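Local coordinates for protein probable benzoylformate decarboxylase (Rhodococcus jostii, PDB 7ORX) that belongs to the thiamine diphosphate-dependent enzymes and binds thiamine diphosphate between its subunits, together with a sodium ion, at residues S76-A81 with P156-V161; N80-L85 with K123-W128; T22-P27 with L54-G59. All blocks are in the same frame, centred on the assembly; numbering follows the deposited sequence.

Interaction 1 of 3, residues S76-A81 with P156-V161; sequences SGSGNA and PVYVSV. With TPP (thiamine diphosphate), chain K.
Ser78 and Tyr158 make the whole of this contact, burying about 76 Å² in nearly equal shares. Their hydroxyls meet end to end, with Ser78 OG 2.9 Å from Tyr158 OH. The serine oxygen comes to the ring edge close to the ring plane, on the side of Tyr158 CE1. On the helix, Ser78 CB points toward the strand, and OG turns back beside its own backbone N (chi1 -67°), where it is hydrogen-bonded to the carbonyl oxygen of Ala74, one turn earlier. The hydroxyl is thus held by its own helix first and meets the phenol second. Tyr158 extends the other way: with CG opposite the backbone N (chi1 -179°), the ring reaches across from strand 157-162 and packs on Val97 and Ala99 of the adjacent strand 95-101. The two backbones stay well apart, 9.4 Å between Ser78 CA and Tyr158 CA, so the long phenol side chain bridges the gap. Segment 76-81 also lines the cofactor pocket. Asn80 ND2 lies 3.5 Å from the CM2 methyl of thiamine diphosphate, and Gly77 N lies 4.0 Å from the same methyl. Asn80 ND2 is also hydrogen-bonded to Glu50, and Gly405 of the second subunit packs on Ser76. A cofactor-lining helix packed against a parallel sheet belongs to the open alpha/beta fold of the N-terminal domain in thiamine diphosphate enzymes, whose pocket is completed by a neighbouring subunit.

Interaction 2 of 3, residues N80-L85 with K123-W128; sequences NAMGAL and KPLVKW
Leu125 lays its CD1 methyl against helix 82-90, where it meets both Met82 and Leu85, and is the residue most buried by the contact. Its side chain is stretched out (chi2 -172°), which carries CD1 up to the helix surface, onto the backbone at Met82 O as well as onto the side chains. Met82 reaches in with its CE methyl: its CB does not aim at the loop, but the chain folds over at chi2 and at chi3 (61°), bringing CE alongside Leu125 CD1 at 3.3 Å. Leu85, one turn of helix on, points its CB toward the loop, 4.0 Å from Leu125 CD1. Leu85 has a second partner beyond Leu125, its CD2 branch meeting the CG1 methyl of Val126 at 4.0 Å with the two side chains at a slant. A cis peptide bond before Pro124 shapes the loop. Met122 touches both Met82 and Leu85, and Leu85 also rests on Pro156 and on Leu54 of helix 50-64. The patch lies near the subunit interface, since Met82 packs on Gly79 of the second subunit and Pro124 on Val116 of that subunit. All the side-chain pairing here is methyl against methyl or methylene. The loop 123-128 is therefore fitted to the helix by shape and the exclusion of water, with no directional bond to set its angle, and its polar ties lie elsewhere, as with Lys127 NZ on the carbonyl oxygens of Thr148 and Ala153.

Interaction 3 of 3, residues T22-P27 with L54-G59; sequences TVFGNP and LSMADG. With TPP (thiamine diphosphate), chain K.
Phe24 presents one ring face to the backbone of helix 50-64 in a CH-pi contact. Ala57 CA stands 3.9 Å from the ring centroid and only 10° off the ring normal, so its C-H group sits over the middle of the ring. This close approach, with Phe24 CA and Ala57 CA 6.1 Å apart, brings the helix low over strand 22-25. Two apolar contacts add to it. Ala57 CB lies 3.9 Å from Phe24 CD1, nearer the CG-CD1 side of the ring. Met56 takes the edge instead: a bend at its end (chi3 52°) places CE in the ring plane, 3.7 Å from Phe24 CD2. The phenyl group is thus gripped over a face by alanine and at its rim by methionine. Tyr60 and Val53 of the same helix, Val45 of the neighbouring strand and Leu418 of helix 409-418 also pack on it. Cofactor contacts form a third group, in the loop just past the C-terminal end of the strand. There Pro27 O lies 3.5 Å from C7' of thiamine diphosphate, and Asn26 also lines the pocket. In the fold, helix 50-64 connects strands 43-46 and 68-73 in a beta-alpha-beta crossover, and strand 22-25, which lies between those two in the sheet, is the one it covers here. The chemistry is wholly nonpolar across the interface: dispersion and the weak CH-pi attraction hold helix to strand, while the polar groups of the helix turn elsewhere, Asp58 to Ser93 and Ser55 to Gly407.

How the interactions relate
The three contacts build one domain around its parallel sheet. Interactions 1 and 2 share Asn80 and Ala81, where helix 74-79 gives way to helix 82-90; their centres are about 8 Å apart. Their second segments also join directly, through a probable hydrogen bond from Lys127 N to Pro156 O (2.8 Å). Interaction 3 lies about 12 Å from interaction 1 and about 14 Å from interaction 2, centre to centre. Leu54 ties it to both, with its CD1 3.7 Å from Ala81 CB and its CD2 3.5 Å from Ala84 CB. Interactions 1 and 3 both touch thiamine diphosphate, and interaction 2 reaches it through Asn80, while its Met82 side chain is about 11 Å from a bound thiamine diphosphate.

Interaction 1 of 3, residues S76-A81 with P156-V161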
# COMPACT_ATOMS: atom_id res chain seq x y z
N SER C 76 8.75 -14.56 -6.13
CA SER C 76 10.22 -14.62 -6.35
C SER C 76 10.57 -14.17 -7.77
O SER C 76 11.52 -13.36 -7.92
CB SER C 76 10.79 -16.00 -6.02
OG SER C 76 9.91 -17.06 -6.38
N GLY C 77 9.82 -14.65 -8.77
CA GLY C 77 9.95 -14.25 -10.19
C GLY C 77 9.53 -12.80 -10.44
O GLY C 77 10.27 -12.08 -11.16
N SER C 78 8.39 -12.36 -9.88
CA SER C 78 7.87 -10.97 -10.01
C SER C 78 8.85 -9.98 -9.37
O SER C 78 9.14 -8.94 -10.03
CB SER C 78 6.47 -10.83 -9.43
OG SER C 78 5.61 -11.59 -10.23
N GLY C 79 9.31 -10.27 -8.15
CA GLY C 79 10.26 -9.45 -7.39
C GLY C 79 11.56 -9.23 -8.18
O GLY C 79 12.03 -8.08 -8.23
N ASN C 80 12.11 -10.28 -8.81
CA ASN C 80 13.36 -10.21 -9.61
C ASN C 80 13.21 -9.18 -10.76
O ASN C 80 14.28 -8.68 -11.26
CB ASN C 80 13.80 -11.60 -10.07
CG ASN C 80 14.55 -12.39 -9.00
OD1 ASN C 80 15.03 -11.84 -8.00
ND2 ASN C 80 14.70 -13.68 -9.21
N ALA C 81 11.96 -8.81 -11.14
CA ALA C 81 11.65 -7.91 -12.29
C ALA C 81 11.34 -6.46 -11.87
O ALA C 81 11.20 -5.60 -12.76
CB ALA C 81 10.54 -8.52 -13.08
N PRO C 156 3.24 0.06 -17.62
CA PRO C 156 3.09 -1.33 -17.24
C PRO C 156 1.99 -1.62 -16.22
O PRO C 156 1.72 -0.80 -15.33
CB PRO C 156 4.47 -1.67 -16.66
CG PRO C 156 4.97 -0.37 -16.12
CD PRO C 156 4.43 0.70 -17.04
N VAL C 157 1.41 -2.81 -16.35
CA VAL C 157 0.24 -3.30 -15.56
C VAL C 157 0.57 -4.72 -15.09
O VAL C 157 1.35 -5.39 -15.77
CB VAL C 157 -1.02 -3.26 -16.44
CG1 VAL C 157 -1.20 -1.88 -17.02
CG2 VAL C 157 -0.92 -4.22 -17.60
N TYR C 158 0.01 -5.17 -13.98
CA TYR C 158 0.33 -6.49 -13.41
C TYR C 158 -0.97 -7.20 -13.05
O TYR C 158 -1.82 -6.59 -12.49
CB TYR C 158 1.16 -6.31 -12.16
CG TYR C 158 1.61 -7.56 -11.44
CD1 TYR C 158 2.70 -8.30 -11.87
CD2 TYR C 158 1.02 -7.92 -10.25
CE1 TYR C 158 3.14 -9.41 -11.17
CE2 TYR C 158 1.45 -9.02 -9.53
CZ TYR C 158 2.53 -9.76 -9.98
OH TYR C 158 2.94 -10.84 -9.25
N VAL C 159 -1.06 -8.48 -13.38
CA VAL C 159 -2.24 -9.33 -13.12
C VAL C 159 -1.70 -10.63 -12.54
O VAL C 159 -0.93 -11.29 -13.24
CB VAL C 159 -3.02 -9.58 -14.42
CG1 VAL C 159 -4.17 -10.50 -14.14
CG2 VAL C 159 -3.49 -8.30 -15.06
N SER C 160 -2.10 -11.00 -11.32
CA SER C 160 -1.68 -12.27 -10.67
C SER C 160 -2.83 -13.25 -10.82
O SER C 160 -3.87 -12.88 -10.37
CB SER C 160 -1.29 -12.04 -9.21
OG SER C 160 -1.31 -13.22 -8.42
N VAL C 161 -2.66 -14.41 -11.45
CA VAL C 161 -3.77 -15.38 -11.70
C VAL C 161 -3.43 -16.71 -11.03
O VAL C 161 -2.40 -17.33 -11.34
CB VAL C 161 -4.04 -15.56 -13.20
CG1 VAL C 161 -5.18 -16.53 -13.40
CG2 VAL C 161 -4.23 -14.23 -13.91
N1' TPP K . 12.20 -18.32 -11.12
C2' TPP K . 12.46 -18.12 -9.83
CM2 TPP K . 13.10 -16.83 -9.43
N3' TPP K . 12.18 -18.98 -8.85
C4' TPP K . 11.60 -20.14 -9.19
N4' TPP K . 11.31 -20.99 -8.19
C5' TPP K . 11.30 -20.45 -10.54
C6' TPP K . 11.62 -19.48 -11.47
C7' TPP K . 10.66 -21.76 -10.94
N3 TPP K . 11.54 -22.91 -10.74
C2 TPP K . 11.52 -23.65 -9.62
S1 TPP K . 12.13 -25.21 -9.92
C5 TPP K . 12.89 -24.62 -11.37
C4 TPP K . 12.45 -23.38 -11.69
CM4 TPP K . 12.86 -22.57 -12.89
C6 TPP K . 13.91 -25.45 -12.10
C7 TPP K . 15.35 -25.10 -11.74
O7 TPP K . 16.26 -25.94 -12.51
PA TPP K . 17.58 -26.58 -11.83
O1A TPP K . 18.15 -25.62 -10.83
O2A TPP K . 18.33 -27.06 -13.02
O3A TPP K . 17.07 -27.81 -10.95
PB TPP K . 16.67 -29.30 -11.38
O1B TPP K . 17.32 -30.24 -10.38
O2B TPP K . 15.17 -29.33 -11.30
O3B TPP K . 17.20 -29.48 -12.78

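Interaction 2 of 3, residues N80-L85 with K123-W128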
# COMPACT_ATOMS: atom_id res chain seq x y z
N ASN C 80 12.11 -10.28 -8.81
CA ASN C 80 13.36 -10.21 -9.61
C ASN C 80 13.21 -9.18 -10.76
O ASN C 80 14.28 -8.68 -11.26
CB ASN C 80 13.80 -11.60 -10.07
CG ASN C 80 14.55 -12.39 -9.00
OD1 ASN C 80 15.03 -11.84 -8.00
ND2 ASN C 80 14.70 -13.68 -9.21
N ALA C 81 11.96 -8.81 -11.14
CA ALA C 81 11.65 -7.91 -12.29
C ALA C 81 11.34 -6.46 -11.87
O ALA C 81 11.20 -5.60 -12.76
CB ALA C 81 10.54 -8.52 -13.08
N MET C 82 11.29 -6.15 -10.58
CA MET C 82 10.92 -4.80 -10.08
C MET C 82 11.89 -3.75 -10.59
O MET C 82 11.44 -2.69 -11.00
CB MET C 82 10.93 -4.80 -8.56
CG MET C 82 9.83 -5.68 -8.01
SD MET C 82 8.58 -4.69 -7.21
CE MET C 82 8.02 -3.69 -8.60
N GLY C 83 13.18 -4.04 -10.57
CA GLY C 83 14.22 -3.11 -11.07
C GLY C 83 13.95 -2.75 -12.52
O GLY C 83 13.88 -1.53 -12.85
N ALA C 84 13.77 -3.77 -13.36
CA ALA C 84 13.57 -3.58 -14.81
C ALA C 84 12.31 -2.75 -15.03
O ALA C 84 12.34 -1.85 -15.86
CB ALA C 84 13.53 -4.92 -15.47
N LEU C 85 11.28 -3.01 -14.24
CA LEU C 85 9.92 -2.42 -14.38
C LEU C 85 9.99 -0.90 -14.20
O LEU C 85 9.19 -0.22 -14.82
CB LEU C 85 9.01 -3.08 -13.33
CG LEU C 85 7.60 -3.37 -13.75
CD1 LEU C 85 7.48 -3.69 -15.24
CD2 LEU C 85 7.05 -4.50 -12.91
N LYS C 123 3.24 -2.41 -6.70
CA LYS C 123 3.11 -0.96 -6.35
C LYS C 123 4.41 -0.50 -5.67
O LYS C 123 5.01 -1.25 -4.88
CB LYS C 123 1.87 -0.67 -5.48
CG LYS C 123 0.54 -0.81 -6.18
CD LYS C 123 0.61 -0.66 -7.67
CE LYS C 123 -0.77 -0.57 -8.29
NZ LYS C 123 -1.19 0.84 -8.51
N PRO C 124 4.88 0.75 -5.94
CA PRO C 124 4.11 1.77 -6.66
C PRO C 124 4.43 1.93 -8.16
O PRO C 124 4.19 2.99 -8.70
CB PRO C 124 4.59 3.03 -5.92
CG PRO C 124 6.07 2.78 -5.73
CD PRO C 124 6.18 1.29 -5.52
N LEU C 125 4.98 0.91 -8.80
CA LEU C 125 5.58 1.05 -10.15
C LEU C 125 4.48 1.06 -11.21
O LEU C 125 4.09 2.17 -11.65
CB LEU C 125 6.60 -0.07 -10.36
CG LEU C 125 7.91 0.15 -9.60
CD1 LEU C 125 8.93 -0.88 -9.99
CD2 LEU C 125 8.46 1.57 -9.83
N VAL C 126 4.03 -0.12 -11.59
CA VAL C 126 2.85 -0.41 -12.44
C VAL C 126 1.75 0.64 -12.24
O VAL C 126 1.55 1.02 -11.08
CB VAL C 126 2.37 -1.82 -12.11
CG1 VAL C 126 3.49 -2.83 -12.37
CG2 VAL C 126 1.92 -1.93 -10.67
N LYS C 127 1.13 1.11 -13.33
CA LYS C 127 -0.05 2.01 -13.31
C LYS C 127 -1.24 1.36 -12.61
O LYS C 127 -2.12 2.07 -12.13
CB LYS C 127 -0.71 2.16 -14.68
CG LYS C 127 0.04 2.97 -15.68
CD LYS C 127 -0.65 2.93 -17.00
CE LYS C 127 -1.99 3.63 -16.94
NZ LYS C 127 -2.31 4.25 -18.23
N TRP C 128 -1.36 0.05 -12.74
CA TRP C 128 -2.58 -0.69 -12.37
C TRP C 128 -2.22 -2.14 -12.08
O TRP C 128 -1.43 -2.69 -12.85
CB TRP C 128 -3.61 -0.60 -13.49
CG TRP C 128 -4.91 -1.18 -13.04
CD1 TRP C 128 -5.74 -0.65 -12.09
CD2 TRP C 128 -5.46 -2.46 -13.38
NE1 TRP C 128 -6.75 -1.54 -11.80
CE2 TRP C 128 -6.63 -2.62 -12.62
CE3 TRP C 128 -5.08 -3.47 -14.26
CZ2 TRP C 128 -7.46 -3.72 -12.77
CZ3 TRP C 128 -5.88 -4.58 -14.38
CH2 TRP C 128 -7.06 -4.70 -13.64

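Interaction 3 of 3, residues T22-P27 with L54-G59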
# COMPACT_ATOMS: atom_id res chain seq x y z
N THR C 22 3.40 -12.73 -28.95
CA THR C 22 4.78 -12.97 -28.51
C THR C 22 4.84 -12.86 -26.99
O THR C 22 4.49 -11.82 -26.47
CB THR C 22 5.72 -11.98 -29.19
OG1 THR C 22 5.46 -12.10 -30.59
CG2 THR C 22 7.17 -12.25 -28.90
N VAL C 23 5.26 -13.91 -26.32
CA VAL C 23 5.20 -13.98 -24.84
C VAL C 23 6.63 -14.15 -24.28
O VAL C 23 7.33 -15.10 -24.69
CB VAL C 23 4.29 -15.15 -24.44
CG1 VAL C 23 4.14 -15.29 -22.94
CG2 VAL C 23 2.96 -15.02 -25.11
N PHE C 24 7.08 -13.27 -23.40
CA PHE C 24 8.42 -13.35 -22.79
C PHE C 24 8.23 -13.97 -21.41
O PHE C 24 7.30 -13.55 -20.76
CB PHE C 24 9.02 -11.95 -22.77
CG PHE C 24 9.24 -11.36 -24.15
CD1 PHE C 24 8.21 -10.72 -24.83
CD2 PHE C 24 10.46 -11.47 -24.78
CE1 PHE C 24 8.43 -10.17 -26.09
CE2 PHE C 24 10.67 -10.92 -26.03
CZ PHE C 24 9.65 -10.27 -26.69
N GLY C 25 9.01 -14.96 -20.99
CA GLY C 25 8.70 -15.68 -19.75
C GLY C 25 9.93 -16.32 -19.12
O GLY C 25 10.94 -16.55 -19.81
N ASN C 26 9.88 -16.52 -17.82
CA ASN C 26 10.66 -17.54 -17.11
C ASN C 26 9.65 -18.33 -16.28
O ASN C 26 9.02 -17.79 -15.39
CB ASN C 26 11.71 -16.93 -16.19
CG ASN C 26 12.59 -18.00 -15.55
OD1 ASN C 26 12.34 -18.41 -14.41
ND2 ASN C 26 13.59 -18.46 -16.29
N PRO C 27 9.50 -19.64 -16.57
CA PRO C 27 8.40 -20.44 -16.06
C PRO C 27 8.56 -21.04 -14.66
O PRO C 27 9.69 -21.09 -14.21
CB PRO C 27 8.41 -21.59 -17.06
CG PRO C 27 9.86 -21.81 -17.27
CD PRO C 27 10.44 -20.42 -17.39
N LEU C 54 12.10 -9.30 -18.71
CA LEU C 54 11.20 -8.15 -18.71
C LEU C 54 11.85 -7.03 -19.52
O LEU C 54 11.13 -6.38 -20.31
CB LEU C 54 10.93 -7.80 -17.25
CG LEU C 54 9.79 -6.83 -17.14
CD1 LEU C 54 8.81 -7.32 -16.10
CD2 LEU C 54 10.33 -5.42 -16.90
N SER C 55 13.15 -6.86 -19.38
CA SER C 55 13.92 -5.88 -20.21
C SER C 55 13.87 -6.27 -21.70
O SER C 55 13.77 -5.34 -22.52
CB SER C 55 15.32 -5.77 -19.73
OG SER C 55 15.40 -5.05 -18.51
N MET C 56 13.94 -7.56 -22.04
CA MET C 56 13.75 -8.04 -23.44
C MET C 56 12.35 -7.60 -23.92
O MET C 56 12.23 -7.10 -25.05
CB MET C 56 13.86 -9.56 -23.54
CG MET C 56 15.23 -10.07 -23.85
SD MET C 56 15.47 -11.88 -23.55
CE MET C 56 14.07 -12.43 -24.49
N ALA C 57 11.33 -7.81 -23.09
CA ALA C 57 9.94 -7.47 -23.41
C ALA C 57 9.88 -5.98 -23.67
O ALA C 57 9.24 -5.57 -24.62
CB ALA C 57 9.04 -7.89 -22.29
N ASP C 58 10.59 -5.21 -22.84
CA ASP C 58 10.59 -3.73 -22.90
C ASP C 58 11.16 -3.33 -24.27
O ASP C 58 10.51 -2.54 -24.98
CB ASP C 58 11.35 -3.13 -21.71
CG ASP C 58 10.98 -1.67 -21.40
OD1 ASP C 58 9.97 -1.19 -21.96
OD2 ASP C 58 11.72 -0.99 -20.60
N GLY C 59 12.32 -3.87 -24.63
CA GLY C 59 12.94 -3.53 -25.92
C GLY C 59 12.00 -3.86 -27.06
O GLY C 59 11.87 -3.06 -28.00
N1' TPP K . 12.20 -18.32 -11.12
C2' TPP K . 12.46 -18.12 -9.83
CM2 TPP K . 13.10 -16.83 -9.43
N3' TPP K . 12.18 -18.98 -8.85
C4' TPP K . 11.60 -20.14 -9.19
N4' TPP K . 11.31 -20.99 -8.19
C5' TPP K . 11.30 -20.45 -10.54
C6' TPP K . 11.62 -19.48 -11.47
C7' TPP K . 10.66 -21.76 -10.94
N3 TPP K . 11.54 -22.91 -10.74
C2 TPP K . 11.52 -23.65 -9.62
S1 TPP K . 12.13 -25.21 -9.92
C5 TPP K . 12.89 -24.62 -11.37
C4 TPP K . 12.45 -23.38 -11.69
CM4 TPP K . 12.86 -22.57 -12.89
C6 TPP K . 13.91 -25.45 -12.10
C7 TPP K . 15.35 -25.10 -11.74
O7 TPP K . 16.26 -25.94 -12.51
PA TPP K . 17.58 -26.58 -11.83
O1A TPP K . 18.15 -25.62 -10.83
O2A TPP K . 18.33 -27.06 -13.02
O3A TPP K . 17.07 -27.81 -10.95
PB TPP K . 16.67 -29.30 -11.38
O1B TPP K . 17.32 -30.24 -10.38
O2B TPP K . 15.17 -29.33 -11.30
O3B TPP K . 17.20 -29.48 -12.78